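Long-range contact in soluble secreted antigen MPT53 (Mycobacterium tuberculosis, PDB 1LU4), which probably catalyses the oxidation of reduced, unfolded secreted proteins to form their disulfide bonds, as a thioredoxin-fold oxidoreductase: residues Leu29-Pro34 and Gln100-Phe105. Numbering follows the deposited sequence. Where two conformers were deposited one is given.
Sequences LWFWTP and QPAFVF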
ATOM      1  N   LEU A  29      -1.887   3.993  -0.757  1.00  7.96           N
ATOM      2  CA  LEU A  29      -0.613   3.296  -0.714  1.00  7.98           C
ATOM      3  C   LEU A  29      -0.471   2.627   0.644  1.00  8.33           C
ATOM      4  O   LEU A  29      -0.756   3.261   1.682  1.00  9.97           O
ATOM      5  CB  LEU A  29       0.573   4.249  -0.899  1.00  9.06           C
ATOM      6  CG  LEU A  29       0.551   5.143  -2.133  1.00 10.01           C
ATOM      7  CD1 LEU A  29       1.809   5.997  -2.181  1.00 11.76           C
ATOM      8  CD2 LEU A  29       0.336   4.347  -3.433  1.00 11.36           C
ATOM      9  N   TRP A  30      -0.022   1.379   0.658  1.00  7.95           N
ATOM     10  CA  TRP A  30       0.177   0.656   1.893  1.00  7.86           C
ATOM     11  C   TRP A  30       1.577   0.078   1.871  1.00  7.71           C
ATOM     12  O   TRP A  30       1.899  -0.785   1.051  1.00  8.56           O
ATOM     13  CB  TRP A  30      -0.861  -0.452   2.045  1.00  9.25           C
ATOM     14  CG  TRP A  30      -0.797  -1.230   3.326  1.00  8.24           C
ATOM     15  CD1 TRP A  30      -0.827  -0.748   4.607  1.00  9.35           C
ATOM     16  CD2 TRP A  30      -0.751  -2.661   3.475  1.00  8.52           C
ATOM     17  NE1 TRP A  30      -0.780  -1.756   5.530  1.00 10.14           N
ATOM     18  CE2 TRP A  30      -0.735  -2.934   4.855  1.00  9.20           C
ATOM     19  CE3 TRP A  30      -0.722  -3.710   2.542  1.00  9.41           C
ATOM     20  CZ2 TRP A  30      -0.687  -4.252   5.334  1.00 10.79           C
ATOM     21  CZ3 TRP A  30      -0.673  -5.035   3.034  1.00 10.76           C
ATOM     22  CH2 TRP A  30      -0.657  -5.254   4.410  1.00 11.03           C
ATOM     23  N   PHE A  31       2.418   0.586   2.784  1.00  7.42           N
ATOM     24  CA  PHE A  31       3.829   0.142   2.889  1.00  8.43           C
ATOM     25  C   PHE A  31       3.919  -0.951   3.892  1.00  7.52           C
ATOM     26  O   PHE A  31       3.566  -0.775   5.083  1.00  9.39           O
ATOM     27  CB  PHE A  31       4.688   1.352   3.345  1.00  8.64           C
ATOM     28  CG  PHE A  31       4.738   2.457   2.315  1.00  8.96           C
ATOM     29  CD1 PHE A  31       3.735   3.431   2.218  1.00 10.32           C
ATOM     30  CD2 PHE A  31       5.811   2.527   1.410  1.00 10.07           C
ATOM     31  CE1 PHE A  31       3.819   4.425   1.268  1.00 11.52           C
ATOM     32  CE2 PHE A  31       5.870   3.526   0.444  1.00 11.00           C
ATOM     33  CZ  PHE A  31       4.868   4.483   0.344  1.00 11.91           C
ATOM     34  N   TRP A  32       4.377  -2.116   3.455  1.00  7.95           N
ATOM     35  CA  TRP A  32       4.369  -3.327   4.321  1.00  7.71           C
ATOM     36  C   TRP A  32       5.645  -4.118   4.141  1.00  7.17           C
ATOM     37  O   TRP A  32       6.423  -3.970   3.194  1.00  7.83           O
ATOM     38  CB  TRP A  32       3.167  -4.165   3.921  1.00  8.15           C
ATOM     39  CG  TRP A  32       3.019  -4.709   2.548  1.00  7.51           C
ATOM     40  CD1 TRP A  32       2.401  -4.085   1.509  1.00  7.75           C
ATOM     41  CD2 TRP A  32       3.459  -5.979   2.043  1.00  8.05           C
ATOM     42  NE1 TRP A  32       2.410  -4.859   0.372  1.00  7.99           N
ATOM     43  CE2 TRP A  32       3.050  -6.037   0.685  1.00  7.85           C
ATOM     44  CE3 TRP A  32       4.137  -7.061   2.601  1.00  9.38           C
ATOM     45  CZ2 TRP A  32       3.296  -7.149  -0.131  1.00  8.12           C
ATOM     46  CZ3 TRP A  32       4.383  -8.157   1.792  1.00  9.43           C
ATOM     47  CH2 TRP A  32       3.982  -8.198   0.434  1.00  9.19           C
ATOM     48  N   THR A  33       5.859  -5.020   5.143  1.00  7.99           N
ATOM     49  CA  THR A  33       6.847  -6.066   4.994  1.00  8.39           C
ATOM     50  C   THR A  33       6.201  -7.368   5.449  1.00  7.99           C
ATOM     51  O   THR A  33       5.336  -7.341   6.319  1.00  8.94           O
ATOM     52  CB  THR A  33       8.118  -5.784   5.850  1.00  9.89           C
ATOM     53  OG1 THR A  33       7.819  -5.893   7.283  1.00 13.74           O
ATOM     54  CG2 THR A  33       8.795  -4.481   5.607  1.00 14.18           C
ATOM     55  N   PRO A  34       6.571  -8.538   4.873  1.00  8.50           N
ATOM     56  CA  PRO A  34       5.760  -9.729   5.122  1.00  8.86           C
ATOM     57  C   PRO A  34       5.930 -10.327   6.499  1.00  8.84           C
ATOM     58  O   PRO A  34       5.098 -11.149   6.918  1.00  9.57           O
ATOM     59  CB  PRO A  34       6.223 -10.685   4.009  1.00  9.74           C
ATOM     60  CG  PRO A  34       7.614 -10.207   3.626  1.00  9.42           C
ATOM     61  CD  PRO A  34       7.501  -8.687   3.781  1.00  9.70           C
ATOM     62  N   GLN A 100       7.002   0.183   8.764  1.00 15.00           N
ATOM     63  CA  GLN A 100       5.797  -0.454   8.340  1.00 12.15           C
ATOM     64  C   GLN A 100       4.964  -0.808   9.550  1.00 14.42           C
ATOM     65  O   GLN A 100       5.545  -1.000  10.617  1.00 17.95           O
ATOM     66  CB  GLN A 100       6.236  -1.765   7.688  0.54  8.06           C
ATOM     67  CG  GLN A 100       6.390  -2.982   8.626  0.54  8.35           C
ATOM     68  CD  GLN A 100       7.647  -2.915   9.489  0.54  9.87           C
ATOM     69  OE1 GLN A 100       7.491  -3.363  10.641  0.54  8.80           O
ATOM     70  NE2 GLN A 100       8.751  -2.370   9.035  0.54  8.23           N
ATOM     71  N   PRO A 101       3.676  -0.921   9.393  1.00 16.69           N
ATOM     72  CA  PRO A 101       2.910  -0.538   8.200  1.00 15.49           C
ATOM     73  C   PRO A 101       2.646   0.965   8.174  1.00 18.04           C
ATOM     74  O   PRO A 101       2.571   1.672   9.173  1.00 26.33           O
ATOM     75  CB  PRO A 101       1.596  -1.285   8.435  1.00 17.65           C
ATOM     76  CG  PRO A 101       1.443  -1.507   9.918  1.00 23.15           C
ATOM     77  CD  PRO A 101       2.818  -1.432  10.509  1.00 23.03           C
ATOM     78  N   ALA A 102       2.473   1.477   6.944  1.00 14.03           N
ATOM     79  CA  ALA A 102       2.122   2.890   6.788  1.00 13.52           C
ATOM     80  C   ALA A 102       1.122   2.984   5.652  1.00 10.19           C
ATOM     81  O   ALA A 102       1.216   2.245   4.693  1.00  9.17           O
ATOM     82  CB  ALA A 102       3.310   3.774   6.464  1.00 19.24           C
ATOM     83  N   PHE A 103       0.176   3.908   5.777  1.00 10.81           N
ATOM     84  CA  PHE A 103      -0.820   4.201   4.763  1.00  9.48           C
ATOM     85  C   PHE A 103      -0.696   5.638   4.272  1.00  9.85           C
ATOM     86  O   PHE A 103      -0.502   6.529   5.106  1.00 11.16           O
ATOM     87  CB  PHE A 103      -2.218   4.045   5.328  1.00 10.28           C
ATOM     88  CG  PHE A 103      -2.650   2.673   5.765  1.00 12.10           C
ATOM     89  CD1 PHE A 103      -2.278   2.218   7.041  1.00 17.11           C
ATOM     90  CD2 PHE A 103      -3.418   1.899   4.940  1.00 12.82           C
ATOM     91  CE1 PHE A 103      -2.712   0.979   7.457  1.00 20.14           C
ATOM     92  CE2 PHE A 103      -3.857   0.642   5.356  1.00 15.23           C
ATOM     93  CZ  PHE A 103      -3.489   0.225   6.606  1.00 17.88           C
ATOM     94  N   VAL A 104      -0.898   5.821   2.978  1.00  9.38           N
ATOM     95  CA  VAL A 104      -1.142   7.134   2.409  1.00 10.45           C
ATOM     96  C   VAL A 104      -2.476   7.064   1.713  1.00  9.30           C
ATOM     97  O   VAL A 104      -2.654   6.307   0.781  1.00 10.10           O
ATOM     98  CB  VAL A 104      -0.030   7.600   1.474  1.00 11.26           C
ATOM     99  CG1 VAL A 104      -0.306   9.006   0.986  1.00 14.23           C
ATOM    100  CG2 VAL A 104       1.398   7.543   2.115  1.00 13.30           C
ATOM    101  N   PHE A 105      -3.407   7.940   2.150  1.00 10.18           N
ATOM    102  CA  PHE A 105      -4.767   7.984   1.629  1.00 10.74           C
ATOM    103  C   PHE A 105      -4.878   9.180   0.700  1.00 10.41           C
ATOM    104  O   PHE A 105      -4.849  10.339   1.195  1.00 12.45           O
ATOM    105  CB  PHE A 105      -5.731   8.108   2.806  1.00 11.31           C
ATOM    106  CG  PHE A 105      -5.808   6.877   3.666  1.00 11.08           C
ATOM    107  CD1 PHE A 105      -6.568   5.787   3.300  1.00 11.86           C
ATOM    108  CD2 PHE A 105      -5.058   6.836   4.850  1.00 11.36           C
ATOM    109  CE1 PHE A 105      -6.610   4.665   4.065  1.00 12.46           C
ATOM    110  CE2 PHE A 105      -5.095   5.704   5.653  1.00 12.83           C
ATOM    111  CZ  PHE A 105      -5.871   4.629   5.247  1.00 12.53           C
TER
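W30 and F103 meet on one face of an antiparallel strand pair, 29-32 with 102-105. CD1 of W30 sits over a face of the F103 ring, toward its rim, 3.4 Å from F103 CE2. The planes are inclined at 36°, so the pair is neither a parallel stack nor a T-shape. With W30 CG anti to its backbone N (chi1 -177°) and F103 CG anti to its carbonyl carbon (chi1 -65°), the two side chains run side by side. W30 NE1 also passes 3.8 Å from P101 CB, but its hydrogen bond goes to E42.

Four backbone hydrogen bonds join the strands in two reciprocal pairs, L29 with V104 and F31 with A102. F31 N to A102 O is the shortest, at 2.8 Å. F103 CA lies 3.2 Å from L29 O in a CA-H...O contact.

The opposite face, with L29, F31, A102 and V104, is more loosely joined across the pair. The CB atoms of F31 and A102 are 4.2 Å apart. V104 CG2 reaches the edge of the F31 ring at CE1, 4.0 Å away.

Outside the paired strands, T33 and partly exposed, solvent-facing Q100 meet without a direct hydrogen bond. In one of its two deposited conformers Q100 crosses T33 at about a right angle, its CG 3.5 Å from T33 OG1, and touches C36 and C39 of the CxxC motif, the probable redox-active pair, here not disulfide-bonded. The buried T33 hydroxyl has no polar partner in the model. The peptide bond before P101 is cis, the cis-proline characteristic of thioredoxin folds.

Strands 27-32 and 102-106 are adjacent in the central mixed sheet, flanked by 57-62 and 112-115. Helices 37-52 and 124-133 pack on the W30 and F103 face, while W92 meets F31 edge-to-face on the other.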